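Local coordinates for protein leucine aminopeptidase 1, chloroplastic (Solanum lycopersicum, PDB 5D8N) that removes N-terminal amino acids, preferably leucine, from peptides as a metal-dependent homohexameric aminopeptidase, and also acts as a protein-folding chaperone, at residues G18-N23 and A224-P229; G169-N174 and K511-G516; E218-P223 and G328-L333; E234-I239 and Y278-C283; L295-K300 and S520-W525. The protein carries 1 engineered substitution. One frame throughout, in Å; residues are numbered along the deposited sequence.

Interactions 3, 4 and 5 all belong to the catalytic domain and surround its central mixed sheet. Interactions 3 and 4 have centres 13 Å apart and meet directly where Leu333 packs on Leu282. Interaction 5 joins interaction 3 through a probable hydrogen bond from Ala329 N to Lys300 O. Lys300 is a magnesium ligand of the active site. Interaction 3 holds a different magnesium ion, on the backbone of Val220 and Ala222. Interaction 2 joins interaction 3 through probable hydrogen bonds of Asn221 with Asp173 and Ala514, with centres 12 Å apart. Interaction 1 is 27 Å from interaction 5, centre to centre, but touches interaction 3 where Val227 packs on Ala222. Both interactions 1 and 2 reach the second subunit.

Interaction 1 (G18-N23 and A224-P229); sequences GLTRPN and ANIVTP
The flat groups here touch only at the margin: the Pro22 ring presents its CD to Ile226 CD1 at 4.4 Å, and the Asn225 carboxamide brings its ND2 near Thr20. Asn225 ND2 comes to 4.4 Å from Thr20 OG1, too far for a bond. Its N-H groups are used elsewhere, on Leu17 O and on Ile370 O of the second subunit. The carbonyl oxygen Thr20 O touches a methyl, Ile226 CD1, at 4.0 Å. Ile226 CD1 is thus the hub of the contact. It also meets Thr20 CG2 at 4.1 Å, and the two side chains cross at about a right angle. Neither segment is regular helix or strand. Segment 224-229 is the loop between helix 197-221 and helix 229-242, and Thr228 is the N-cap of the second helix, its OG1 taking Val231 N. Segment 18-23 belongs to the stretch before strand 31-35, lying beside this loop at a subunit interface. The torsion of Thr20 divides its two branches: chi1 of -66° puts OG1 beside the backbone N and CG2 anti to it. CG2 then packs on Ile226, while OG1 bonds Ile370 O and Thr372 OG1 of the second subunit. The side chain of Ile226 lies about 8 Å from a bound magnesium ion.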
# COMPACT_ATOMS: atom_id res chain seq x y z
N GLY A 18 26.63 -20.48 -1.85
CA GLY A 18 26.12 -21.17 -0.66
C GLY A 18 26.69 -22.55 -0.40
O GLY A 18 26.28 -23.22 0.55
N LEU A 19 27.59 -23.00 -1.27
CA LEU A 19 28.31 -24.26 -1.12
C LEU A 19 27.39 -25.47 -1.08
O LEU A 19 27.69 -26.46 -0.44
CB LEU A 19 29.20 -24.21 0.14
CG LEU A 19 30.22 -23.08 0.12
CD1 LEU A 19 31.02 -23.07 1.41
CD2 LEU A 19 31.14 -23.21 -1.09
N THR A 20 26.26 -25.36 -1.76
CA THR A 20 25.24 -26.38 -1.71
C THR A 20 25.58 -27.50 -2.69
O THR A 20 26.02 -27.26 -3.81
CB THR A 20 23.86 -25.77 -1.94
OG1 THR A 20 23.57 -24.91 -0.84
CG2 THR A 20 22.78 -26.85 -2.06
N ARG A 21 25.45 -28.72 -2.20
CA ARG A 21 25.76 -29.90 -3.01
C ARG A 21 24.53 -30.80 -3.05
O ARG A 21 24.07 -31.30 -2.03
CB ARG A 21 26.96 -30.63 -2.41
CG ARG A 21 27.36 -31.87 -3.20
CD ARG A 21 28.48 -32.63 -2.51
NE ARG A 21 28.90 -33.84 -3.22
CZ ARG A 21 30.06 -34.46 -3.01
NH1 ARG A 21 30.92 -34.01 -2.11
NH2 ARG A 21 30.39 -35.53 -3.72
N PRO A 22 23.92 -30.93 -4.22
CA PRO A 22 22.78 -31.85 -4.28
C PRO A 22 23.14 -33.28 -3.89
O PRO A 22 24.23 -33.75 -4.22
CB PRO A 22 22.36 -31.82 -5.75
CG PRO A 22 23.13 -30.70 -6.37
CD PRO A 22 24.34 -30.42 -5.53
N ASN A 23 22.30 -33.91 -3.09
CA ASN A 23 22.47 -35.32 -2.79
C ASN A 23 22.16 -36.11 -4.06
O ASN A 23 21.42 -35.66 -4.93
CB ASN A 23 21.51 -35.78 -1.71
CG ASN A 23 21.66 -35.02 -0.41
OD1 ASN A 23 20.66 -34.49 0.13
ND2 ASN A 23 22.88 -34.85 0.02
N ALA A 224 17.87 -21.47 -8.27
CA ALA A 224 18.65 -20.79 -9.29
C ALA A 224 20.16 -20.85 -9.08
O ALA A 224 20.92 -20.66 -10.03
CB ALA A 224 18.20 -19.36 -9.42
N ASN A 225 20.62 -21.06 -7.84
CA ASN A 225 22.05 -21.20 -7.56
C ASN A 225 22.57 -22.58 -7.94
O ASN A 225 23.77 -22.80 -8.02
CB ASN A 225 22.41 -20.82 -6.11
CG ASN A 225 21.76 -21.70 -5.06
OD1 ASN A 225 20.58 -21.99 -5.11
ND2 ASN A 225 22.56 -22.11 -4.09
N ILE A 226 21.66 -23.48 -8.28
CA ILE A 226 22.02 -24.83 -8.73
C ILE A 226 21.70 -25.00 -10.23
O ILE A 226 22.55 -25.39 -11.01
CB ILE A 226 21.19 -25.87 -7.94
CG1 ILE A 226 21.54 -25.84 -6.45
CG2 ILE A 226 21.37 -27.28 -8.50
CD1 ILE A 226 22.94 -26.31 -6.10
N VAL A 227 20.47 -24.71 -10.64
CA VAL A 227 20.14 -24.70 -12.06
C VAL A 227 20.29 -23.30 -12.65
O VAL A 227 19.37 -22.48 -12.58
CB VAL A 227 18.75 -25.30 -12.36
CG1 VAL A 227 18.37 -25.14 -13.83
CG2 VAL A 227 18.76 -26.79 -12.05
N THR A 228 21.53 -23.01 -13.03
CA THR A 228 21.90 -21.83 -13.78
C THR A 228 21.67 -22.09 -15.26
O THR A 228 21.32 -23.19 -15.64
CB THR A 228 23.40 -21.57 -13.59
OG1 THR A 228 24.12 -22.72 -14.02
CG2 THR A 228 23.71 -21.30 -12.12
N PRO A 229 21.81 -21.06 -16.09
CA PRO A 229 21.70 -21.28 -17.52
C PRO A 229 22.71 -22.27 -18.10
O PRO A 229 22.35 -23.14 -18.89
CB PRO A 229 21.87 -19.87 -18.12
CG PRO A 229 21.36 -18.96 -17.05
CD PRO A 229 21.80 -19.62 -15.76

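Interaction 2 (G169-N174 and K511-G516); sequences GSFEDN and KKNATG
The backbones of Asp173 and Asn513 stay apart, with CA atoms 8.6 Å from each other, and no direct hydrogen bond crosses between the segments. Two waters bridge the gap, and both rest on the carboxamide of Asn513. One water accepts from Asn513 ND2 at 3.0 Å and donates to Asp173 O. The other donates to Asn513 OD1 at 2.7 Å and accepts from Asp173 N. Together they tie one side-chain amide to both backbone polar atoms of Asp173. The amide is also held from its own side. Asn513 ND2 donates to Lys512 O at 3.0 Å, with the acceptor almost in the amide plane, which restrains its rotation. Asn221 ND2 bonds both Asn513 OD1 and Asp173 OD2, and Arg175 makes a salt bridge to the same carboxylate. The ring of Phe171 comes obliquely to the same amide, its CE2 4.2 Å from Asn513 OD1, a loose approach with no bond. Asp173 N sits over one face of that ring, offset toward the rim. Segment 169-174 is the end of helix 152-170 and the loop after it. Segment 511-516 enters strand 513-514 of a short antiparallel hairpin, where Lys512 and Asn513 both face Ser508 as a G1 beta bulge.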
# COMPACT_ATOMS: atom_id res chain seq x y z
N GLY A 169 3.51 -40.41 -8.17
CA GLY A 169 3.14 -40.29 -6.78
C GLY A 169 4.23 -40.74 -5.84
O GLY A 169 4.29 -40.25 -4.71
N SER A 170 5.14 -41.59 -6.32
CA SER A 170 6.26 -42.08 -5.50
C SER A 170 7.47 -41.17 -5.55
O SER A 170 8.40 -41.38 -4.78
CB SER A 170 6.71 -43.46 -5.98
OG SER A 170 5.64 -44.37 -5.80
N PHE A 171 7.49 -40.21 -6.46
CA PHE A 171 8.65 -39.34 -6.60
C PHE A 171 8.78 -38.45 -5.37
O PHE A 171 7.80 -37.82 -4.96
CB PHE A 171 8.53 -38.48 -7.84
CG PHE A 171 9.54 -37.38 -7.93
CD1 PHE A 171 10.88 -37.67 -8.14
CD2 PHE A 171 9.16 -36.07 -7.74
CE1 PHE A 171 11.80 -36.65 -8.31
CE2 PHE A 171 10.08 -35.05 -7.85
CZ PHE A 171 11.40 -35.34 -8.19
N GLU A 172 9.97 -38.38 -4.80
CA GLU A 172 10.25 -37.46 -3.69
C GLU A 172 11.63 -36.84 -3.93
O GLU A 172 12.58 -37.55 -4.22
CB GLU A 172 10.22 -38.17 -2.33
CG GLU A 172 9.85 -37.27 -1.16
CD GLU A 172 10.06 -37.91 0.22
OE1 GLU A 172 10.99 -38.72 0.43
OE2 GLU A 172 9.32 -37.53 1.16
N ASP A 173 11.68 -35.52 -4.00
CA ASP A 173 12.90 -34.82 -4.33
C ASP A 173 13.61 -34.46 -3.04
O ASP A 173 13.27 -33.47 -2.38
CB ASP A 173 12.59 -33.59 -5.20
CG ASP A 173 13.83 -33.03 -5.88
OD1 ASP A 173 14.95 -33.42 -5.48
OD2 ASP A 173 13.71 -32.13 -6.75
N ASN A 174 14.68 -35.19 -2.73
CA ASN A 174 15.43 -34.99 -1.50
C ASN A 174 16.85 -34.49 -1.71
O ASN A 174 17.71 -34.64 -0.83
CB ASN A 174 15.50 -36.31 -0.73
CG ASN A 174 14.16 -36.73 -0.20
OD1 ASN A 174 13.41 -35.92 0.35
ND2 ASN A 174 13.80 -37.96 -0.45
N LYS A 511 1.53 -29.31 -2.43
CA LYS A 511 2.66 -30.20 -2.27
C LYS A 511 3.96 -29.47 -1.94
O LYS A 511 4.99 -30.12 -1.81
CB LYS A 511 2.84 -31.08 -3.49
CG LYS A 511 1.69 -32.03 -3.75
CD LYS A 511 1.87 -32.79 -5.07
CE LYS A 511 1.02 -34.04 -5.18
NZ LYS A 511 1.67 -35.25 -4.60
N LYS A 512 3.95 -28.14 -2.05
CA LYS A 512 5.17 -27.32 -2.07
C LYS A 512 6.24 -27.86 -3.03
O LYS A 512 7.38 -28.10 -2.64
CB LYS A 512 5.76 -27.25 -0.66
CG LYS A 512 4.80 -26.72 0.41
CD LYS A 512 4.63 -25.21 0.35
CE LYS A 512 3.41 -24.74 1.15
NZ LYS A 512 2.69 -23.67 0.40
N ASN A 513 5.85 -28.19 -4.25
CA ASN A 513 6.76 -28.83 -5.19
C ASN A 513 6.31 -28.47 -6.59
O ASN A 513 5.13 -28.25 -6.82
CB ASN A 513 6.78 -30.36 -4.98
CG ASN A 513 8.19 -30.93 -4.80
OD1 ASN A 513 8.57 -31.93 -5.43
ND2 ASN A 513 8.97 -30.32 -3.92
N ALA A 514 7.23 -28.64 -7.53
CA ALA A 514 6.94 -28.56 -8.95
C ALA A 514 6.11 -29.75 -9.43
O ALA A 514 6.18 -30.84 -8.86
CB ALA A 514 8.25 -28.49 -9.72
N THR A 515 5.40 -29.56 -10.53
CA THR A 515 4.53 -30.62 -11.05
C THR A 515 5.08 -31.28 -12.30
O THR A 515 4.67 -32.40 -12.61
CB THR A 515 3.12 -30.08 -11.40
OG1 THR A 515 3.25 -29.03 -12.34
CG2 THR A 515 2.40 -29.54 -10.15
N GLY A 516 5.85 -30.55 -13.09
CA GLY A 516 6.22 -30.98 -14.43
C GLY A 516 5.05 -30.90 -15.38
O GLY A 516 5.03 -31.59 -16.42
O HOH W 1 11.34 -31.47 -2.59
O HOH W 2 9.21 -33.92 -3.69

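Interaction 3 (E218-P223 and G328-L333); sequences ELVNAP and GAAAVL. With MG (magnesium ion), chain H.
Val220 and Leu219, in the last turn of helix 197-221, pack on helix 327-342 in a buried helix-helix contact of the M17 catalytic domain. The tight part centres on the small side chain of Ala330. Its CB takes Val220 CG2 at 3.5 Å and Leu219 CB at 4.1 Å. Such closeness is possible because the side chain of Ala330 is only a methyl, and the CA atoms of Leu219 and Ala330 come to 5.9 Å. One turn further along, Leu219 CD1 meets Leu333 CD1 at 4.0 Å, the two leucines crossing at about a right angle. Val220 has CG1 anti to its backbone N, chi1 178°, and this brings the other branch, CG2, onto Ala330. Helix 327-342 in turn rests on strand 347-358 through Ala329 and Val332.

The other side of the helix end is wet. There the chain leaves helical geometry at Ala222, and a magnesium ion sits on two backbone carbonyls. Four waters complete its six ligands, so water rather than side chains fills most of the shell. This ion is distinct from the two magnesium sites of the active centre, to which Asp305 contributes. Val220 therefore serves both sides, with its side chain in the apolar core and its carbonyl on the metal. Magnesium is bound by Val220 O at 2.3 Å and Ala222 O at 2.1 Å, and one of its waters donates to Leu219 O at 2.6 Å.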
# COMPACT_ATOMS: atom_id res chain seq x y z
N GLU A 218 12.29 -31.88 -11.34
CA GLU A 218 13.63 -31.62 -10.80
C GLU A 218 14.24 -30.31 -11.25
O GLU A 218 14.82 -29.57 -10.44
CB GLU A 218 14.57 -32.77 -11.16
CG GLU A 218 14.29 -34.03 -10.35
CD GLU A 218 15.25 -35.16 -10.69
OE1 GLU A 218 15.69 -35.23 -11.86
OE2 GLU A 218 15.49 -36.03 -9.82
N LEU A 219 13.99 -29.95 -12.50
CA LEU A 219 14.56 -28.72 -13.03
C LEU A 219 13.95 -27.51 -12.33
O LEU A 219 14.63 -26.53 -12.07
CB LEU A 219 14.37 -28.64 -14.54
CG LEU A 219 15.21 -29.64 -15.33
CD1 LEU A 219 14.83 -29.58 -16.79
CD2 LEU A 219 16.69 -29.35 -15.16
N VAL A 220 12.66 -27.60 -12.01
CA VAL A 220 11.95 -26.51 -11.35
C VAL A 220 12.23 -26.50 -9.85
O VAL A 220 12.41 -25.46 -9.29
CB VAL A 220 10.43 -26.61 -11.62
CG1 VAL A 220 9.68 -25.51 -10.88
CG2 VAL A 220 10.14 -26.51 -13.11
N ASN A 221 12.12 -27.64 -9.17
CA ASN A 221 12.44 -27.68 -7.77
C ASN A 221 13.80 -27.06 -7.46
O ASN A 221 14.00 -26.54 -6.37
CB ASN A 221 12.44 -29.12 -7.27
CG ASN A 221 11.05 -29.68 -7.04
OD1 ASN A 221 10.06 -28.97 -7.01
ND2 ASN A 221 10.98 -30.99 -6.95
N ALA A 222 14.80 -27.34 -8.28
CA ALA A 222 16.14 -26.89 -7.99
C ALA A 222 16.13 -25.36 -8.00
O ALA A 222 15.52 -24.73 -8.87
CB ALA A 222 17.10 -27.43 -9.03
N PRO A 223 16.85 -24.75 -7.06
CA PRO A 223 16.96 -23.30 -7.02
C PRO A 223 17.95 -22.77 -8.05
O PRO A 223 18.76 -23.52 -8.62
CB PRO A 223 17.47 -23.06 -5.61
CG PRO A 223 18.41 -24.22 -5.40
CD PRO A 223 17.73 -25.38 -6.07
N GLY A 328 8.24 -23.54 -17.99
CA GLY A 328 8.04 -23.71 -19.41
C GLY A 328 9.22 -24.47 -20.00
O GLY A 328 9.03 -25.45 -20.73
N ALA A 329 10.42 -24.01 -19.71
CA ALA A 329 11.60 -24.71 -20.17
C ALA A 329 11.60 -26.14 -19.68
O ALA A 329 12.05 -27.06 -20.36
CB ALA A 329 12.86 -24.00 -19.69
N ALA A 330 11.22 -26.31 -18.42
CA ALA A 330 11.23 -27.65 -17.84
C ALA A 330 10.29 -28.60 -18.59
O ALA A 330 10.61 -29.77 -18.77
CB ALA A 330 10.85 -27.57 -16.38
N ALA A 331 9.13 -28.09 -19.00
CA ALA A 331 8.18 -28.93 -19.71
C ALA A 331 8.73 -29.28 -21.09
O ALA A 331 8.60 -30.41 -21.56
CB ALA A 331 6.83 -28.23 -19.84
N VAL A 332 9.40 -28.31 -21.69
CA VAL A 332 10.01 -28.57 -23.00
C VAL A 332 11.12 -29.62 -22.93
O VAL A 332 11.17 -30.54 -23.75
CB VAL A 332 10.48 -27.25 -23.63
CG1 VAL A 332 11.37 -27.47 -24.83
CG2 VAL A 332 9.26 -26.42 -24.03
N LEU A 333 12.03 -29.49 -21.98
CA LEU A 333 13.11 -30.47 -21.86
C LEU A 333 12.60 -31.84 -21.41
O LEU A 333 13.06 -32.87 -21.89
CB LEU A 333 14.18 -29.96 -20.90
CG LEU A 333 14.91 -28.72 -21.44
CD1 LEU A 333 15.90 -28.24 -20.41
CD2 LEU A 333 15.66 -28.97 -22.73
MG MG H . 13.78 -23.65 -9.30
O HOH W 3 14.58 -24.01 -11.42
O HOH W 4 12.79 -23.17 -7.39
O HOH W 5 14.80 -21.72 -9.52
O HOH W 6 12.22 -22.65 -10.41

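Interaction 4 (E234-I239 and Y278-C283); sequences EEAKKI and YFIHLC
Beside Ala236, the residue that faces Ile280 and Leu282, a salt bridge runs along the helix: Lys237 NZ donates to Glu234 OE2 at 2.9 Å. The lysine approaches from above the carboxylate plane, 35° out of it. This polar pair lies off the interface, since Glu234 and Lys237 both set out from the backbone away from the strand. The contact itself is apolar. Ala236 CB sits 3.5 Å from Ile280 CG2 and 4.2 Å from Leu282 CD1, at a step where the two backbones come to 7.2 Å between the CA atoms of Ala236 and Ile280. Leu282 touches Ala236 with both methyls: CD1 meets its CB, and CD2 lies 3.5 Å from Ala236 O. The branch of Ile280 that packs is CG2, anti to the backbone N with chi1 at -63°. Helix 229-242 lies against strand 278-284, which runs between strands 247-252 and 347-358 in the mixed sheet. Leu232 and Ala240 of the helix extend the same packing to Ile280 and Leu282. With no hydrogen bond across the two segments, the contact depends on van der Waals fit, and the charged groups stay on another side of the helix.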
# COMPACT_ATOMS: atom_id res chain seq x y z
N GLU A 234 23.69 -27.89 -19.90
CA GLU A 234 24.26 -29.23 -19.68
C GLU A 234 23.20 -30.31 -19.59
O GLU A 234 23.39 -31.41 -20.10
CB GLU A 234 25.12 -29.30 -18.41
CG GLU A 234 26.44 -28.56 -18.51
CD GLU A 234 27.37 -29.08 -19.61
OE1 GLU A 234 27.36 -30.31 -19.89
OE2 GLU A 234 28.07 -28.22 -20.20
N GLU A 235 22.06 -30.00 -18.97
CA GLU A 235 20.96 -30.94 -18.95
C GLU A 235 20.51 -31.23 -20.39
O GLU A 235 20.13 -32.36 -20.72
CB GLU A 235 19.79 -30.45 -18.10
CG GLU A 235 20.10 -30.31 -16.61
CD GLU A 235 20.23 -31.63 -15.85
OE1 GLU A 235 19.73 -32.69 -16.29
OE2 GLU A 235 20.87 -31.59 -14.78
N ALA A 236 20.42 -30.20 -21.21
CA ALA A 236 20.04 -30.42 -22.60
C ALA A 236 21.04 -31.32 -23.32
O ALA A 236 20.66 -32.22 -24.08
CB ALA A 236 19.90 -29.09 -23.34
N LYS A 237 22.32 -31.08 -23.09
CA LYS A 237 23.36 -31.90 -23.69
C LYS A 237 23.31 -33.36 -23.24
O LYS A 237 23.60 -34.27 -24.03
CB LYS A 237 24.74 -31.31 -23.38
CG LYS A 237 25.02 -30.08 -24.21
CD LYS A 237 26.50 -29.71 -24.14
CE LYS A 237 26.82 -28.69 -23.08
NZ LYS A 237 28.29 -28.45 -23.05
N LYS A 238 22.90 -33.57 -22.00
CA LYS A 238 22.80 -34.90 -21.43
C LYS A 238 21.69 -35.67 -22.13
O LYS A 238 21.83 -36.87 -22.41
CB LYS A 238 22.51 -34.80 -19.93
CG LYS A 238 22.32 -36.11 -19.20
CD LYS A 238 21.97 -35.88 -17.73
CE LYS A 238 21.37 -37.12 -17.07
NZ LYS A 238 21.26 -36.88 -15.60
N ILE A 239 20.59 -34.99 -22.41
CA ILE A 239 19.50 -35.63 -23.14
C ILE A 239 20.02 -36.03 -24.51
O ILE A 239 19.78 -37.14 -24.96
CB ILE A 239 18.28 -34.71 -23.28
CG1 ILE A 239 17.62 -34.51 -21.90
CG2 ILE A 239 17.29 -35.28 -24.27
CD1 ILE A 239 16.65 -33.35 -21.86
N TYR A 278 22.71 -18.99 -22.18
CA TYR A 278 22.92 -19.99 -23.20
C TYR A 278 21.59 -20.22 -23.89
O TYR A 278 20.56 -20.45 -23.26
CB TYR A 278 23.43 -21.31 -22.61
CG TYR A 278 24.85 -21.19 -22.10
CD1 TYR A 278 25.93 -21.19 -22.99
CD2 TYR A 278 25.11 -20.93 -20.77
CE1 TYR A 278 27.23 -20.92 -22.57
CE2 TYR A 278 26.40 -20.69 -20.33
CZ TYR A 278 27.46 -20.74 -21.22
OH TYR A 278 28.73 -20.44 -20.78
N PHE A 279 21.65 -20.28 -25.22
CA PHE A 279 20.46 -20.50 -26.02
C PHE A 279 20.51 -21.97 -26.43
O PHE A 279 21.43 -22.41 -27.11
CB PHE A 279 20.47 -19.54 -27.21
CG PHE A 279 19.20 -19.54 -28.01
CD1 PHE A 279 18.97 -20.51 -28.98
CD2 PHE A 279 18.31 -18.50 -27.89
CE1 PHE A 279 17.81 -20.50 -29.72
CE2 PHE A 279 17.15 -18.48 -28.64
CZ PHE A 279 16.89 -19.48 -29.55
N ILE A 280 19.50 -22.71 -26.00
CA ILE A 280 19.45 -24.15 -26.15
C ILE A 280 18.59 -24.55 -27.33
O ILE A 280 17.42 -24.17 -27.43
CB ILE A 280 18.88 -24.79 -24.88
CG1 ILE A 280 19.79 -24.51 -23.69
CG2 ILE A 280 18.73 -26.28 -25.07
CD1 ILE A 280 19.13 -24.78 -22.35
N HIS A 281 19.19 -25.33 -28.23
CA HIS A 281 18.48 -25.88 -29.38
C HIS A 281 18.67 -27.38 -29.52
O HIS A 281 19.75 -27.85 -29.88
CB HIS A 281 18.91 -25.15 -30.66
CG HIS A 281 18.17 -25.58 -31.88
ND1 HIS A 281 18.64 -25.35 -33.16
CD2 HIS A 281 17.03 -26.31 -32.03
CE1 HIS A 281 17.77 -25.82 -34.03
NE2 HIS A 281 16.80 -26.43 -33.38
N LEU A 282 17.65 -28.15 -29.19
CA LEU A 282 17.66 -29.59 -29.43
C LEU A 282 16.77 -29.88 -30.62
O LEU A 282 15.78 -29.17 -30.85
CB LEU A 282 17.09 -30.35 -28.24
CG LEU A 282 17.85 -30.25 -26.92
CD1 LEU A 282 17.03 -30.85 -25.79
CD2 LEU A 282 19.16 -31.01 -27.04
N CYS A 283 17.14 -30.91 -31.38
CA CYS A 283 16.31 -31.38 -32.48
C CYS A 283 16.15 -32.89 -32.45
O CYS A 283 17.15 -33.62 -32.45
CB CYS A 283 16.92 -30.98 -33.83
SG CYS A 283 15.81 -31.38 -35.22

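Interaction 5 (L295-K300 and S520-W525); sequences LALVGK and STLVEW
Trp525 brings the CZ3 and CH2 corner of its indole obliquely up to two leucines of the strand. Leu295 reaches it with both methyls, CD2 at 3.9 Å from Trp525 CH2 and CD1 at 4.0 Å from Trp525 CZ3. Its CB is also near, 4.1 Å from Trp525 CH2. Leu297 slides past the ring in the opposite direction, its CD2 3.7 Å from Trp525 CZ3. The same methyl of Leu297 meets Leu522 CD2 at 3.9 Å, so it is shared by two helix residues one turn apart. The indole reaches the strand because its CG is anti to the backbone N, chi1 176°. The helix lies over the central sheet of the catalytic domain; the axes of segments 520-525 and 295-300 run nearly antiparallel, at 168°, and approach to 11.0 Å. Leu295 and Leu297 point to this helix, while Ala296 and Val298 pack on helix 388-401 on the other face of the sheet. With an alanine at Trp525 the indole is gone, which would probably open a gap beside Leu295 and Leu297 and leave Glu438 without its weak bond from NE1. Further along the strand Lys300, a magnesium ligand, turns its NZ to Thr412 O.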
# COMPACT_ATOMS: atom_id res chain seq x y z
N LEU A 295 7.90 -29.43 -36.19
CA LEU A 295 7.27 -28.78 -35.03
C LEU A 295 8.36 -28.13 -34.18
O LEU A 295 9.48 -28.65 -34.09
CB LEU A 295 6.51 -29.81 -34.21
CG LEU A 295 5.57 -30.74 -34.98
CD1 LEU A 295 5.07 -31.84 -34.05
CD2 LEU A 295 4.39 -29.98 -35.56
N ALA A 296 8.00 -27.07 -33.47
CA ALA A 296 8.83 -26.55 -32.40
C ALA A 296 8.09 -26.43 -31.07
O ALA A 296 6.95 -25.99 -30.98
CB ALA A 296 9.42 -25.18 -32.77
N LEU A 297 8.87 -26.63 -30.01
CA LEU A 297 8.41 -26.43 -28.65
C LEU A 297 9.37 -25.44 -28.02
O LEU A 297 10.56 -25.74 -27.89
CB LEU A 297 8.45 -27.76 -27.88
CG LEU A 297 7.56 -28.87 -28.45
CD1 LEU A 297 7.76 -30.15 -27.68
CD2 LEU A 297 6.11 -28.42 -28.36
N VAL A 298 8.85 -24.27 -27.65
CA VAL A 298 9.63 -23.19 -27.09
C VAL A 298 9.27 -22.97 -25.62
O VAL A 298 8.09 -22.83 -25.28
CB VAL A 298 9.36 -21.89 -27.86
CG1 VAL A 298 10.12 -20.74 -27.21
CG2 VAL A 298 9.79 -22.07 -29.30
N GLY A 299 10.27 -22.98 -24.75
CA GLY A 299 10.03 -22.83 -23.31
C GLY A 299 10.74 -21.62 -22.74
O GLY A 299 11.91 -21.38 -23.03
N LYS A 300 10.01 -20.82 -21.97
CA LYS A 300 10.63 -19.73 -21.24
C LYS A 300 11.64 -20.28 -20.24
O LYS A 300 11.33 -21.13 -19.41
CB LYS A 300 9.57 -18.90 -20.51
CG LYS A 300 10.15 -17.77 -19.69
CD LYS A 300 9.07 -16.90 -19.09
CE LYS A 300 9.28 -16.81 -17.60
NZ LYS A 300 8.70 -15.58 -17.05
N SER A 520 3.31 -34.12 -20.45
CA SER A 520 2.44 -35.15 -21.02
C SER A 520 1.62 -34.62 -22.18
O SER A 520 1.39 -35.33 -23.16
CB SER A 520 1.55 -35.79 -19.94
OG SER A 520 0.76 -34.78 -19.31
N THR A 521 1.11 -33.40 -22.04
CA THR A 521 0.32 -32.81 -23.11
C THR A 521 1.17 -32.59 -24.38
O THR A 521 0.74 -32.88 -25.51
CB THR A 521 -0.35 -31.50 -22.66
OG1 THR A 521 -1.24 -31.77 -21.56
CG2 THR A 521 -1.14 -30.86 -23.77
N LEU A 522 2.38 -32.07 -24.21
CA LEU A 522 3.24 -31.86 -25.35
C LEU A 522 3.58 -33.16 -26.08
O LEU A 522 3.63 -33.21 -27.31
CB LEU A 522 4.53 -31.14 -24.95
CG LEU A 522 4.35 -29.70 -24.43
CD1 LEU A 522 5.69 -29.12 -24.02
CD2 LEU A 522 3.60 -28.80 -25.38
N VAL A 523 3.87 -34.20 -25.31
CA VAL A 523 4.16 -35.50 -25.89
C VAL A 523 2.95 -35.97 -26.70
O VAL A 523 3.12 -36.46 -27.84
CB VAL A 523 4.57 -36.54 -24.84
CG1 VAL A 523 4.58 -37.95 -25.44
CG2 VAL A 523 5.93 -36.18 -24.28
N GLU A 524 1.77 -35.92 -26.10
CA GLU A 524 0.57 -36.33 -26.82
C GLU A 524 0.41 -35.52 -28.09
O GLU A 524 0.01 -36.04 -29.12
CB GLU A 524 -0.70 -36.21 -25.98
CG GLU A 524 -0.83 -37.29 -24.91
CD GLU A 524 -1.05 -38.69 -25.47
OE1 GLU A 524 -1.60 -38.83 -26.59
OE2 GLU A 524 -0.78 -39.66 -24.72
N TRP A 525 0.65 -34.22 -28.01
CA TRP A 525 0.47 -33.37 -29.18
C TRP A 525 1.43 -33.77 -30.30
O TRP A 525 1.07 -33.81 -31.47
CB TRP A 525 0.68 -31.90 -28.81
CG TRP A 525 0.59 -30.97 -29.98
CD1 TRP A 525 -0.54 -30.63 -30.67
CD2 TRP A 525 1.68 -30.31 -30.63
NE1 TRP A 525 -0.24 -29.67 -31.61
CE2 TRP A 525 1.12 -29.51 -31.65
CE3 TRP A 525 3.04 -30.21 -30.36
CZ2 TRP A 525 1.88 -28.63 -32.41
CZ3 TRP A 525 3.82 -29.36 -31.15
CH2 TRP A 525 3.23 -28.56 -32.14